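Local coordinates for protein alanine glyoxylate transaminase (Thermococcus litoralis, PDB 2ZC0) that probably catalyses transfer of the amino group of alanine to glyoxylate with pyridoxal 5'-phosphate as cofactor, and also binds zinc, at residues Leu137-Leu142 with Leu177-Pro182; Lys145-Pro150 with Glu162-Glu167; Leu111-Arg116 with Leu269-Pro274. One frame throughout, in Å; residues are numbered along the deposited sequence.

Contact 1. Residues Leu137-Leu142 with Leu177-Pro182; sequences LAFEQL and LIYTIP. With ZN (zinc ion), chain E.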
ATOM      1  N   LEU A 137      -7.031  14.009  -9.269  1.00 25.26           N
ATOM      2  CA  LEU A 137      -7.853  12.833  -8.975  1.00 26.19           C
ATOM      3  C   LEU A 137      -7.019  11.568  -9.254  1.00 27.02           C
ATOM      4  O   LEU A 137      -6.976  10.650  -8.441  1.00 25.72           O
ATOM      5  CB  LEU A 137      -9.122  12.866  -9.851  1.00 24.23           C
ATOM      6  CG  LEU A 137     -10.519  13.169  -9.272  1.00 29.08           C
ATOM      7  CD1 LEU A 137     -10.447  13.969  -7.997  1.00 26.03           C
ATOM      8  CD2 LEU A 137     -11.359  13.853 -10.320  1.00 24.83           C
ATOM      9  N   ALA A 138      -6.337  11.543 -10.394  1.00 27.54           N
ATOM     10  CA  ALA A 138      -5.516  10.396 -10.762  1.00 30.28           C
ATOM     11  C   ALA A 138      -4.456  10.113  -9.710  1.00 30.57           C
ATOM     12  O   ALA A 138      -4.293   8.972  -9.292  1.00 30.33           O
ATOM     13  CB  ALA A 138      -4.845  10.618 -12.123  1.00 30.31           C
ATOM     14  N   PHE A 139      -3.748  11.148  -9.258  1.00 29.69           N
ATOM     15  CA  PHE A 139      -2.698  10.946  -8.259  1.00 28.68           C
ATOM     16  C   PHE A 139      -3.210  10.616  -6.861  1.00 27.11           C
ATOM     17  O   PHE A 139      -2.564   9.858  -6.122  1.00 28.30           O
ATOM     18  CB  PHE A 139      -1.770  12.164  -8.191  1.00 30.06           C
ATOM     19  CG  PHE A 139      -0.927  12.355  -9.428  1.00 31.24           C
ATOM     20  CD1 PHE A 139      -0.977  11.437 -10.475  1.00 30.56           C
ATOM     21  CD2 PHE A 139      -0.065  13.444  -9.533  1.00 31.13           C
ATOM     22  CE1 PHE A 139      -0.185  11.604 -11.614  1.00 33.07           C
ATOM     23  CE2 PHE A 139       0.730  13.622 -10.666  1.00 31.50           C
ATOM     24  CZ  PHE A 139       0.674  12.695 -11.708  1.00 31.25           C
ATOM     25  N   GLU A 140      -4.357  11.164  -6.487  1.00 24.65           N
ATOM     26  CA  GLU A 140      -4.893  10.875  -5.171  1.00 25.47           C
ATOM     27  C   GLU A 140      -5.501   9.486  -5.087  1.00 25.49           C
ATOM     28  O   GLU A 140      -5.499   8.888  -4.007  1.00 24.51           O
ATOM     29  CB  GLU A 140      -5.944  11.907  -4.756  1.00 25.47           C
ATOM     30  CG  GLU A 140      -5.458  13.337  -4.803  1.00 29.46           C
ATOM     31  CD  GLU A 140      -6.481  14.313  -4.246  1.00 31.01           C
ATOM     32  OE1 GLU A 140      -7.694  14.117  -4.501  1.00 27.22           O
ATOM     33  OE2 GLU A 140      -6.069  15.271  -3.558  1.00 32.27           O
ATOM     34  N   GLN A 141      -6.035   8.965  -6.190  1.00 24.59           N
ATOM     35  CA  GLN A 141      -6.576   7.614  -6.096  1.00 27.85           C
ATOM     36  C   GLN A 141      -5.421   6.615  -6.116  1.00 27.94           C
ATOM     37  O   GLN A 141      -5.618   5.426  -5.918  1.00 28.58           O
ATOM     38  CB  GLN A 141      -7.622   7.309  -7.183  1.00 26.78           C
ATOM     39  CG  GLN A 141      -7.208   7.504  -8.599  1.00 26.70           C
ATOM     40  CD  GLN A 141      -8.386   7.375  -9.550  1.00 25.41           C
ATOM     41  OE1 GLN A 141      -9.533   7.609  -9.168  1.00 25.55           O
ATOM     42  NE2 GLN A 141      -8.111   7.015 -10.785  1.00 23.80           N
ATOM     43  N   LEU A 142      -4.209   7.118  -6.349  1.00 27.28           N
ATOM     44  CA  LEU A 142      -3.026   6.266  -6.298  1.00 25.33           C
ATOM     45  C   LEU A 142      -2.453   6.446  -4.896  1.00 24.29           C
ATOM     46  O   LEU A 142      -1.388   5.936  -4.583  1.00 23.15           O
ATOM     47  CB  LEU A 142      -2.003   6.644  -7.361  1.00 24.23           C
ATOM     48  CG  LEU A 142      -2.381   6.136  -8.771  1.00 29.64           C
ATOM     49  CD1 LEU A 142      -1.511   6.819  -9.860  1.00 26.03           C
ATOM     50  CD2 LEU A 142      -2.179   4.601  -8.811  1.00 25.84           C
ATOM     51  N   LEU A 177       8.066  14.622  -6.474  1.00 33.79           N
ATOM     52  CA  LEU A 177       7.632  15.082  -7.783  1.00 33.55           C
ATOM     53  C   LEU A 177       6.907  16.408  -7.746  1.00 32.09           C
ATOM     54  O   LEU A 177       6.299  16.792  -6.741  1.00 29.78           O
ATOM     55  CB  LEU A 177       6.690  14.052  -8.437  1.00 34.74           C
ATOM     56  CG  LEU A 177       7.059  12.563  -8.474  1.00 37.14           C
ATOM     57  CD1 LEU A 177       5.845  11.744  -8.940  1.00 35.15           C
ATOM     58  CD2 LEU A 177       8.241  12.353  -9.395  1.00 37.67           C
ATOM     59  N   ILE A 178       6.971  17.088  -8.880  1.00 32.04           N
ATOM     60  CA  ILE A 178       6.303  18.354  -9.081  1.00 32.14           C
ATOM     61  C   ILE A 178       5.649  18.203 -10.440  1.00 28.42           C
ATOM     62  O   ILE A 178       6.333  17.928 -11.415  1.00 29.69           O
ATOM     63  CB  ILE A 178       7.288  19.527  -9.164  1.00 35.50           C
ATOM     64  CG1 ILE A 178       7.887  19.821  -7.793  1.00 34.63           C
ATOM     65  CG2 ILE A 178       6.569  20.749  -9.734  1.00 35.49           C
ATOM     66  CD1 ILE A 178       8.907  20.951  -7.827  1.00 32.82           C
ATOM     67  N   TYR A 179       4.327  18.330 -10.476  1.00 27.23           N
ATOM     68  CA  TYR A 179       3.546  18.248 -11.702  1.00 27.01           C
ATOM     69  C   TYR A 179       3.204  19.692 -12.079  1.00 32.22           C
ATOM     70  O   TYR A 179       2.667  20.446 -11.250  1.00 30.06           O
ATOM     71  CB  TYR A 179       2.257  17.457 -11.464  1.00 26.28           C
ATOM     72  CG  TYR A 179       1.209  17.551 -12.566  1.00 26.83           C
ATOM     73  CD1 TYR A 179       0.024  18.257 -12.363  1.00 27.09           C
ATOM     74  CD2 TYR A 179       1.398  16.943 -13.808  1.00 30.61           C
ATOM     75  CE1 TYR A 179      -0.944  18.360 -13.363  1.00 24.23           C
ATOM     76  CE2 TYR A 179       0.423  17.040 -14.827  1.00 28.64           C
ATOM     77  CZ  TYR A 179      -0.741  17.757 -14.580  1.00 29.16           C
ATOM     78  OH  TYR A 179      -1.709  17.885 -15.563  1.00 32.30           O
ATOM     79  N   THR A 180       3.518  20.068 -13.319  1.00 32.74           N
ATOM     80  CA  THR A 180       3.255  21.415 -13.800  1.00 36.34           C
ATOM     81  C   THR A 180       2.777  21.446 -15.252  1.00 36.28           C
ATOM     82  O   THR A 180       3.146  20.595 -16.061  1.00 37.00           O
ATOM     83  CB  THR A 180       4.529  22.299 -13.666  1.00 35.81           C
ATOM     84  OG1 THR A 180       4.316  23.566 -14.306  1.00 36.54           O
ATOM     85  CG2 THR A 180       5.721  21.613 -14.314  1.00 36.48           C
ATOM     86  N   ILE A 181       1.941  22.435 -15.556  1.00 36.37           N
ATOM     87  CA  ILE A 181       1.392  22.657 -16.895  1.00 36.69           C
ATOM     88  C   ILE A 181       1.846  24.087 -17.241  1.00 38.73           C
ATOM     89  O   ILE A 181       1.072  25.042 -17.138  1.00 38.71           O
ATOM     90  CB  ILE A 181      -0.155  22.622 -16.867  1.00 35.62           C
ATOM     91  CG1 ILE A 181      -0.632  21.396 -16.069  1.00 36.70           C
ATOM     92  CG2 ILE A 181      -0.702  22.615 -18.296  1.00 36.42           C
ATOM     93  CD1 ILE A 181      -2.131  21.352 -15.787  1.00 28.59           C
ATOM     94  N   PRO A 182       3.118  24.249 -17.647  1.00 39.65           N
ATOM     95  CA  PRO A 182       3.691  25.557 -17.998  1.00 39.19           C
ATOM     96  C   PRO A 182       2.941  26.407 -19.026  1.00 38.94           C
ATOM     97  O   PRO A 182       2.748  27.601 -18.809  1.00 39.49           O
ATOM     98  CB  PRO A 182       5.109  25.197 -18.461  1.00 39.53           C
ATOM     99  CG  PRO A 182       5.408  23.923 -17.690  1.00 38.91           C
ATOM    100  CD  PRO A 182       4.112  23.176 -17.838  1.00 38.09           C
TER
HETATM  101 ZN    ZN E 408      -7.447  16.781  -3.469  1.00 46.51          ZN
HETATM  102  O   HOH W   1      -6.146  18.742  -2.802  1.00 22.05           O

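Contact 2. Residues Lys145-Pro150 with Glu162-Glu167; sequences KIEGVP and EEKIKE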
ATOM      1  N   LYS A 145      -0.612  12.547  -1.807  1.00 32.81           N
ATOM      2  CA  LYS A 145      -1.073  13.687  -1.023  1.00 34.34           C
ATOM      3  C   LYS A 145      -0.712  14.925  -1.848  1.00 35.54           C
ATOM      4  O   LYS A 145       0.463  15.157  -2.150  1.00 34.62           O
ATOM      5  CB  LYS A 145      -0.340  13.738   0.314  1.00 36.83           C
ATOM      6  CG  LYS A 145      -1.111  14.402   1.433  1.00 42.19           C
ATOM      7  CD  LYS A 145      -1.455  15.853   1.136  1.00 44.89           C
ATOM      8  CE  LYS A 145      -2.367  16.418   2.227  1.00 44.51           C
ATOM      9  NZ  LYS A 145      -2.842  17.790   1.911  1.00 45.84           N
ATOM     10  N   ILE A 146      -1.704  15.726  -2.207  1.00 34.49           N
ATOM     11  CA  ILE A 146      -1.433  16.905  -3.014  1.00 34.97           C
ATOM     12  C   ILE A 146      -1.206  18.211  -2.247  1.00 35.77           C
ATOM     13  O   ILE A 146      -1.978  18.565  -1.357  1.00 37.22           O
ATOM     14  CB  ILE A 146      -2.570  17.086  -4.047  1.00 34.89           C
ATOM     15  CG1 ILE A 146      -2.471  15.947  -5.066  1.00 33.29           C
ATOM     16  CG2 ILE A 146      -2.470  18.451  -4.749  1.00 29.13           C
ATOM     17  CD1 ILE A 146      -3.624  15.870  -5.981  1.00 40.77           C
ATOM     18  N   GLU A 147      -0.114  18.902  -2.577  1.00 35.73           N
ATOM     19  CA  GLU A 147       0.223  20.201  -1.978  1.00 35.53           C
ATOM     20  C   GLU A 147       0.309  21.182  -3.140  1.00 33.80           C
ATOM     21  O   GLU A 147       1.202  21.076  -3.981  1.00 32.56           O
ATOM     22  CB  GLU A 147       1.581  20.167  -1.269  1.00 35.32           C
ATOM     23  CG  GLU A 147       1.628  19.416   0.054  1.00 37.99           C
ATOM     24  CD  GLU A 147       0.714  20.001   1.115  1.00 40.81           C
ATOM     25  OE1 GLU A 147       0.287  21.172   0.977  1.00 41.53           O
ATOM     26  OE2 GLU A 147       0.432  19.285   2.102  1.00 39.34           O
ATOM     27  N   GLY A 148      -0.625  22.125  -3.195  1.00 35.76           N
ATOM     28  CA  GLY A 148      -0.625  23.103  -4.270  1.00 34.27           C
ATOM     29  C   GLY A 148       0.227  24.329  -3.990  1.00 36.22           C
ATOM     30  O   GLY A 148       0.530  24.626  -2.837  1.00 35.80           O
ATOM     31  N   VAL A 149       0.629  25.020  -5.056  1.00 37.58           N
ATOM     32  CA  VAL A 149       1.429  26.246  -4.983  1.00 35.78           C
ATOM     33  C   VAL A 149       0.695  27.271  -5.863  1.00 38.86           C
ATOM     34  O   VAL A 149       0.479  27.032  -7.045  1.00 38.03           O
ATOM     35  CB  VAL A 149       2.854  26.052  -5.565  1.00 36.77           C
ATOM     36  CG1 VAL A 149       3.605  27.387  -5.575  1.00 36.59           C
ATOM     37  CG2 VAL A 149       3.635  25.046  -4.732  1.00 36.62           C
ATOM     38  N   PRO A 150       0.312  28.429  -5.296  1.00 40.66           N
ATOM     39  CA  PRO A 150      -0.401  29.496  -6.015  1.00 41.14           C
ATOM     40  C   PRO A 150       0.233  29.916  -7.338  1.00 41.84           C
ATOM     41  O   PRO A 150       1.448  29.839  -7.506  1.00 42.28           O
ATOM     42  CB  PRO A 150      -0.392  30.653  -5.017  1.00 42.11           C
ATOM     43  CG  PRO A 150      -0.412  29.964  -3.699  1.00 42.66           C
ATOM     44  CD  PRO A 150       0.589  28.836  -3.906  1.00 41.90           C
ATOM     45  N   GLU A 162       9.453  27.127  -3.379  1.00 48.37           N
ATOM     46  CA  GLU A 162      10.564  26.793  -2.479  1.00 48.13           C
ATOM     47  C   GLU A 162      10.195  26.900  -1.010  1.00 48.33           C
ATOM     48  O   GLU A 162      10.742  26.178  -0.164  1.00 47.41           O
ATOM     49  CB  GLU A 162      11.786  27.681  -2.745  1.00 47.46           C
ATOM     50  CG  GLU A 162      12.956  27.329  -1.829  1.00 46.67           C
ATOM     51  CD  GLU A 162      14.272  27.948  -2.257  1.00 48.50           C
ATOM     52  OE1 GLU A 162      15.324  27.461  -1.787  1.00 48.52           O
ATOM     53  OE2 GLU A 162      14.264  28.912  -3.056  1.00 49.94           O
ATOM     54  N   GLU A 163       9.284  27.814  -0.700  1.00 49.18           N
ATOM     55  CA  GLU A 163       8.842  27.983   0.675  1.00 48.47           C
ATOM     56  C   GLU A 163       7.989  26.782   1.027  1.00 45.97           C
ATOM     57  O   GLU A 163       8.057  26.275   2.137  1.00 45.38           O
ATOM     58  CB  GLU A 163       8.017  29.262   0.841  1.00 51.44           C
ATOM     59  CG  GLU A 163       7.609  29.518   2.293  1.00 57.51           C
ATOM     60  CD  GLU A 163       8.791  29.437   3.261  1.00 62.78           C
ATOM     61  OE1 GLU A 163       9.792  30.163   3.045  1.00 66.31           O
ATOM     62  OE2 GLU A 163       8.721  28.648   4.237  1.00 62.95           O
ATOM     63  N   LYS A 164       7.180  26.323   0.080  1.00 44.76           N
ATOM     64  CA  LYS A 164       6.349  25.150   0.337  1.00 44.50           C
ATOM     65  C   LYS A 164       7.275  23.968   0.588  1.00 41.86           C
ATOM     66  O   LYS A 164       7.137  23.254   1.580  1.00 41.69           O
ATOM     67  CB  LYS A 164       5.438  24.856  -0.859  1.00 44.64           C
ATOM     68  CG  LYS A 164       4.663  23.540  -0.731  1.00 46.51           C
ATOM     69  CD  LYS A 164       3.793  23.481   0.526  1.00 46.66           C
ATOM     70  CE  LYS A 164       2.550  24.357   0.419  1.00 48.96           C
ATOM     71  NZ  LYS A 164       1.697  24.271   1.653  1.00 47.92           N
ATOM     72  N   ILE A 165       8.241  23.789  -0.308  1.00 41.46           N
ATOM     73  CA  ILE A 165       9.200  22.697  -0.188  1.00 39.95           C
ATOM     74  C   ILE A 165       9.891  22.731   1.174  1.00 40.23           C
ATOM     75  O   ILE A 165       9.995  21.704   1.836  1.00 40.15           O
ATOM     76  CB  ILE A 165      10.231  22.760  -1.332  1.00 40.26           C
ATOM     77  CG1 ILE A 165       9.538  22.390  -2.647  1.00 37.71           C
ATOM     78  CG2 ILE A 165      11.402  21.824  -1.051  1.00 41.06           C
ATOM     79  CD1 ILE A 165      10.392  22.602  -3.889  1.00 34.76           C
ATOM     80  N   LYS A 166      10.340  23.907   1.608  1.00 41.79           N
ATOM     81  CA  LYS A 166      10.999  24.028   2.914  1.00 42.31           C
ATOM     82  C   LYS A 166       9.993  23.752   4.024  1.00 42.65           C
ATOM     83  O   LYS A 166      10.333  23.202   5.071  1.00 43.59           O
ATOM     84  CB  LYS A 166      11.582  25.426   3.096  1.00 44.53           C
ATOM     85  CG  LYS A 166      12.734  25.766   2.162  1.00 48.79           C
ATOM     86  CD  LYS A 166      13.283  27.166   2.459  1.00 50.32           C
ATOM     87  CE  LYS A 166      14.554  27.433   1.675  1.00 53.32           C
ATOM     88  NZ  LYS A 166      14.997  28.855   1.776  1.00 57.27           N
ATOM     89  N   GLU A 167       8.750  24.140   3.789  1.00 42.57           N
ATOM     90  CA  GLU A 167       7.694  23.924   4.760  1.00 44.00           C
ATOM     91  C   GLU A 167       7.523  22.393   4.946  1.00 43.95           C
ATOM     92  O   GLU A 167       7.555  21.890   6.070  1.00 42.48           O
ATOM     93  CB  GLU A 167       6.409  24.574   4.228  1.00 47.63           C
ATOM     94  CG  GLU A 167       5.452  25.126   5.265  1.00 52.91           C
ATOM     95  CD  GLU A 167       4.812  26.439   4.799  1.00 59.59           C
ATOM     96  OE1 GLU A 167       5.474  27.503   4.918  1.00 58.19           O
ATOM     97  OE2 GLU A 167       3.662  26.401   4.298  1.00 61.41           O
TER

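Contact 3. Residues Leu111-Arg116 with Leu269-Pro274; sequences LDLLGR and LMQKQP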
ATOM      1  N   LEU A 111      -0.000  10.152 -17.754  1.00 31.93           N
ATOM      2  CA  LEU A 111       0.051  10.605 -16.366  1.00 32.23           C
ATOM      3  C   LEU A 111      -0.282   9.469 -15.376  1.00 31.38           C
ATOM      4  O   LEU A 111       0.255   9.435 -14.276  1.00 31.89           O
ATOM      5  CB  LEU A 111      -0.913  11.783 -16.166  1.00 32.60           C
ATOM      6  CG  LEU A 111      -0.459  13.263 -16.167  1.00 33.55           C
ATOM      7  CD1 LEU A 111       1.039  13.403 -16.336  1.00 31.50           C
ATOM      8  CD2 LEU A 111      -1.213  14.009 -17.256  1.00 33.06           C
ATOM      9  N   ASP A 112      -1.168   8.555 -15.764  1.00 31.38           N
ATOM     10  CA  ASP A 112      -1.537   7.429 -14.908  1.00 31.62           C
ATOM     11  C   ASP A 112      -0.370   6.427 -14.869  1.00 31.24           C
ATOM     12  O   ASP A 112       0.006   5.929 -13.805  1.00 31.13           O
ATOM     13  CB  ASP A 112      -2.816   6.767 -15.452  1.00 32.21           C
ATOM     14  CG  ASP A 112      -3.184   5.489 -14.710  1.00 31.13           C
ATOM     15  OD1 ASP A 112      -2.869   4.402 -15.239  1.00 36.08           O
ATOM     16  OD2 ASP A 112      -3.768   5.565 -13.614  1.00 28.35           O
ATOM     17  N   LEU A 113       0.211   6.154 -16.032  1.00 27.82           N
ATOM     18  CA  LEU A 113       1.349   5.252 -16.105  1.00 28.61           C
ATOM     19  C   LEU A 113       2.492   5.784 -15.222  1.00 28.59           C
ATOM     20  O   LEU A 113       3.087   5.032 -14.453  1.00 26.69           O
ATOM     21  CB  LEU A 113       1.795   5.095 -17.571  1.00 28.61           C
ATOM     22  CG  LEU A 113       1.374   3.768 -18.239  1.00 27.37           C
ATOM     23  CD1 LEU A 113      -0.021   3.398 -17.820  1.00 26.72           C
ATOM     24  CD2 LEU A 113       1.487   3.861 -19.761  1.00 27.60           C
ATOM     25  N   LEU A 114       2.766   7.086 -15.306  1.00 27.53           N
ATOM     26  CA  LEU A 114       3.813   7.694 -14.494  1.00 25.62           C
ATOM     27  C   LEU A 114       3.499   7.645 -12.990  1.00 27.21           C
ATOM     28  O   LEU A 114       4.385   7.411 -12.171  1.00 25.70           O
ATOM     29  CB  LEU A 114       4.038   9.164 -14.896  1.00 27.67           C
ATOM     30  CG  LEU A 114       5.113   9.580 -15.927  1.00 27.57           C
ATOM     31  CD1 LEU A 114       6.056   8.406 -16.269  1.00 22.98           C
ATOM     32  CD2 LEU A 114       4.430  10.115 -17.147  1.00 27.34           C
ATOM     33  N   GLY A 115       2.246   7.893 -12.620  1.00 28.45           N
ATOM     34  CA  GLY A 115       1.902   7.876 -11.214  1.00 28.70           C
ATOM     35  C   GLY A 115       2.090   6.502 -10.608  1.00 30.18           C
ATOM     36  O   GLY A 115       2.530   6.355  -9.464  1.00 31.76           O
ATOM     37  N   ARG A 116       1.769   5.482 -11.385  1.00 29.75           N
ATOM     38  CA  ARG A 116       1.895   4.125 -10.897  1.00 30.55           C
ATOM     39  C   ARG A 116       3.344   3.711 -10.641  1.00 29.93           C
ATOM     40  O   ARG A 116       3.622   2.939  -9.738  1.00 33.60           O
ATOM     41  CB  ARG A 116       1.214   3.177 -11.876  1.00 29.90           C
ATOM     42  CG  ARG A 116      -0.276   3.465 -11.996  1.00 30.02           C
ATOM     43  CD  ARG A 116      -0.952   2.436 -12.880  1.00 31.20           C
ATOM     44  NE  ARG A 116      -0.504   1.101 -12.496  1.00 33.27           N
ATOM     45  CZ  ARG A 116      -1.162  -0.024 -12.746  1.00 31.94           C
ATOM     46  NH1 ARG A 116      -2.328   0.026 -13.394  1.00 20.01           N
ATOM     47  NH2 ARG A 116      -0.636  -1.183 -12.343  1.00 23.38           N
ATOM     48  N   LEU A 269       7.603   1.120 -19.333  1.00 36.31           N
ATOM     49  CA  LEU A 269       7.427   0.239 -20.471  1.00 36.78           C
ATOM     50  C   LEU A 269       7.059  -1.196 -20.027  1.00 36.26           C
ATOM     51  O   LEU A 269       6.178  -1.808 -20.612  1.00 36.89           O
ATOM     52  CB  LEU A 269       8.717   0.236 -21.294  1.00 38.93           C
ATOM     53  CG  LEU A 269       8.668   0.536 -22.800  1.00 42.38           C
ATOM     54  CD1 LEU A 269       7.682   1.653 -23.109  1.00 42.71           C
ATOM     55  CD2 LEU A 269      10.084   0.919 -23.260  1.00 42.45           C
ATOM     56  N   MET A 270       7.743  -1.718 -19.007  1.00 34.82           N
ATOM     57  CA  MET A 270       7.486  -3.068 -18.493  1.00 31.60           C
ATOM     58  C   MET A 270       6.060  -3.261 -18.019  1.00 31.49           C
ATOM     59  O   MET A 270       5.493  -4.330 -18.184  1.00 26.93           O
ATOM     60  CB  MET A 270       8.393  -3.396 -17.310  1.00 33.28           C
ATOM     61  CG  MET A 270       9.811  -3.828 -17.617  1.00 36.93           C
ATOM     62  SD  MET A 270      10.617  -4.460 -16.082  1.00 39.38           S
ATOM     63  CE  MET A 270      12.286  -4.763 -16.686  1.00 39.78           C
ATOM     64  N   GLN A 271       5.484  -2.230 -17.405  1.00 30.56           N
ATOM     65  CA  GLN A 271       4.119  -2.343 -16.895  1.00 29.74           C
ATOM     66  C   GLN A 271       3.020  -2.082 -17.922  1.00 31.12           C
ATOM     67  O   GLN A 271       1.898  -2.550 -17.746  1.00 30.73           O
ATOM     68  CB  GLN A 271       3.906  -1.394 -15.712  1.00 28.94           C
ATOM     69  CG  GLN A 271       4.005   0.076 -16.087  1.00 28.46           C
ATOM     70  CD  GLN A 271       3.393   1.032 -15.057  1.00 31.29           C
ATOM     71  OE1 GLN A 271       3.071   0.649 -13.930  1.00 28.98           O
ATOM     72  NE2 GLN A 271       3.248   2.289 -15.449  1.00 25.95           N
ATOM     73  N   LYS A 272       3.346  -1.365 -18.997  1.00 30.29           N
ATOM     74  CA  LYS A 272       2.352  -0.984 -19.998  1.00 30.55           C
ATOM     75  C   LYS A 272       1.522  -2.025 -20.760  1.00 29.95           C
ATOM     76  O   LYS A 272       0.314  -1.839 -20.902  1.00 28.91           O
ATOM     77  CB  LYS A 272       2.985  -0.024 -21.007  1.00 31.01           C
ATOM     78  CG  LYS A 272       1.979   0.776 -21.815  1.00 31.06           C
ATOM     79  CD  LYS A 272       2.684   1.868 -22.623  1.00 34.80           C
ATOM     80  CE  LYS A 272       1.690   2.681 -23.431  1.00 30.25           C
ATOM     81  NZ  LYS A 272       1.039   1.838 -24.455  1.00 32.03           N
ATOM     82  N   GLN A 273       2.125  -3.099 -21.267  1.00 30.99           N
ATOM     83  CA  GLN A 273       1.320  -4.066 -22.018  1.00 30.98           C
ATOM     84  C   GLN A 273       0.148  -4.615 -21.178  1.00 31.51           C
ATOM     85  O   GLN A 273      -0.968  -4.711 -21.675  1.00 32.38           O
ATOM     86  CB  GLN A 273       2.195  -5.204 -22.584  1.00 35.41           C
ATOM     87  CG  GLN A 273       1.426  -6.143 -23.557  1.00 36.25           C
ATOM     88  CD  GLN A 273       2.327  -7.089 -24.366  1.00 38.73           C
ATOM     89  OE1 GLN A 273       2.772  -6.761 -25.475  1.00 36.58           O
ATOM     90  NE2 GLN A 273       2.590  -8.274 -23.811  1.00 41.30           N
ATOM     91  N   PRO A 274       0.382  -4.951 -19.891  1.00 30.65           N
ATOM     92  CA  PRO A 274      -0.703  -5.473 -19.044  1.00 30.34           C
ATOM     93  C   PRO A 274      -1.747  -4.435 -18.577  1.00 33.37           C
ATOM     94  O   PRO A 274      -2.707  -4.790 -17.884  1.00 31.52           O
ATOM     95  CB  PRO A 274       0.030  -6.117 -17.860  1.00 29.30           C
ATOM     96  CG  PRO A 274       1.405  -6.411 -18.400  1.00 30.14           C
ATOM     97  CD  PRO A 274       1.701  -5.229 -19.294  1.00 30.49           C
TER
HETATM   98  O   HOH W   2       2.225  -1.023 -12.163  1.00 21.94           O

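Contact 1. Residues Leu137-Leu142 with Leu177-Pro182
Y179 meets F139 in a buried pair of aromatic rings. CB of Y179 lies at the edge of the F139 ring, near its plane, 4.2 Å from F139 CE2. Chi1 of 167° places CG anti to the backbone N; chi2 of -109° sets the ring plane, and the edge of F139 points to its face. The pair is T-shaped: the ring centroids are 6.0 Å apart and the planes stand at 74°. At the tip, Y179 OH makes a hydrogen bond to D214 OD1 and a weak one to T135 OG1. On F139, the ring packs against V125 of the adjoining strand.

E140 follows F139 on helix 133-140 but serves a different site. Its OE2 binds the zinc ion at 2.0 Å, and a water sits 2.5 Å from the metal. A further ligand comes from elsewhere in the structure. E140 OE1 forms a salt bridge with K15.

Between residues 137-142 and 177-182 the contact is wholly apolar. The weak bond to T135 comes a turn further back on the same helix. The chemistry is thus divided: F139 packs the Y179 ring, D214 of the cofactor pocket takes its OH, and the side chain touches bound PMP.

Contact 2. Residues Lys145-Pro150 with Glu162-Glu167
K164 and E147 form the salt bridge that joins helix 158-170 to strand 145-152. K164 NZ lies 3.5 Å from E147 OE1, and as a hydrogen bond the pair is weak. The other carboxylate oxygen, E147 OE2, is 3.6 Å from K145 NZ in a long salt bridge. K164 NZ also has a long salt bridge, at 3.9 Å, to OE2 of E167, one helical turn on. The four residues make an alternating network of two lysines and two glutamates. The two outer links are long, so the network probably acts mainly through charge, with K164-E147 as its central pair.

The lysine does not run straight. Its chain bends at chi2 (58°) and again at chi3 (74°), and it crosses the side chain of E147 at about a right angle. The bends lay K164 CE near the backbone of the strand, 3.8 Å from G148 O. Closer to the helix, K164 CB packs on V149 CG2 at 4.3 Å. The methylenes and the ammonium group of one lysine thus serve both the apolar and the polar side of the contact.

The two short segments run roughly antiparallel, at 149°, with axes 9.3 Å apart. E147 also packs on L168 and V149 on L160, both of helix 158-170. Strand 145-152 pairs with strand 124-129. After the short antiparallel strand 155-156, helix 158-170 makes the beta-alpha-beta crossover from 145-152 to 175-180, past strand 124-129. Its I165 packs on I203 and Y207 of helix 194-207.

Contact 3. Residues Leu111-Arg116 with Leu269-Pro274
Q271 reaches across to L113 with its side-chain amide. Chi1 of 65° sets CG between the backbone N and the carbonyl carbon, and the chain then runs extended. NE2 donates a hydrogen bond to L113 O at 2.9 Å. The N-H...O angle of 137° shows a bent bond, and the donor is tilted from the carbonyl plane. This is the tight part of the contact. The same NE2 rests 3.7 Å from L113 CG, and the two side chains slide past each other in opposite directions. Beyond them, L113 CD2 touches K272 CD at 3.7 Å. The lysine chain crosses the leucine at about a right angle. Its NZ goes elsewhere, to A74 O and to D276 in a salt bridge.

On the OE1 side the contact is looser, and one water bridges it. It donates to Q271 OE1 at 2.6 Å and accepts from R116 NH2 at 2.9 Å. Q271 OE1 is 3.7 Å from R116 CB, and the guanidinium and amide planes stand 83° apart. D112 of the second subunit pairs with R116 NH1 in a salt bridge. A leucine in place of Q271 would probably leave L113 O without this donor and the bridging water without its acceptor.

The contact joins helix 106-118 to the end region of helix 262-272, and both reach the subunit interface. Such an arrangement fits the large domain of a fold type I aminotransferase, where subunits pair close to the cofactor sites. Helix 106-118 begins with G106, G107 and T108 of the PMP pocket.

In the fold
The three contacts are nested along the chain, contact 2 inside contact 1 and contact 1 inside contact 3. Contact 1 touches both of the others. E140 CG packs on I146 CD1 at 3.3 Å, which joins contact 1 to contact 2 near the zinc. F139 CE1 lies 3.5 Å from L111 O, and Y179 CE2 lies 4.0 Å from L111 CD1, which joins it to contact 3. Contacts 2 and 3 do not touch; their centres are about 26 Å apart. Only contact 1 reaches PMP, through Y179 and I181. Across the subunit interface, Q141 NE2 is hydrogen-bonded to Q271 O of the second subunit, linking contacts 1 and 3 again.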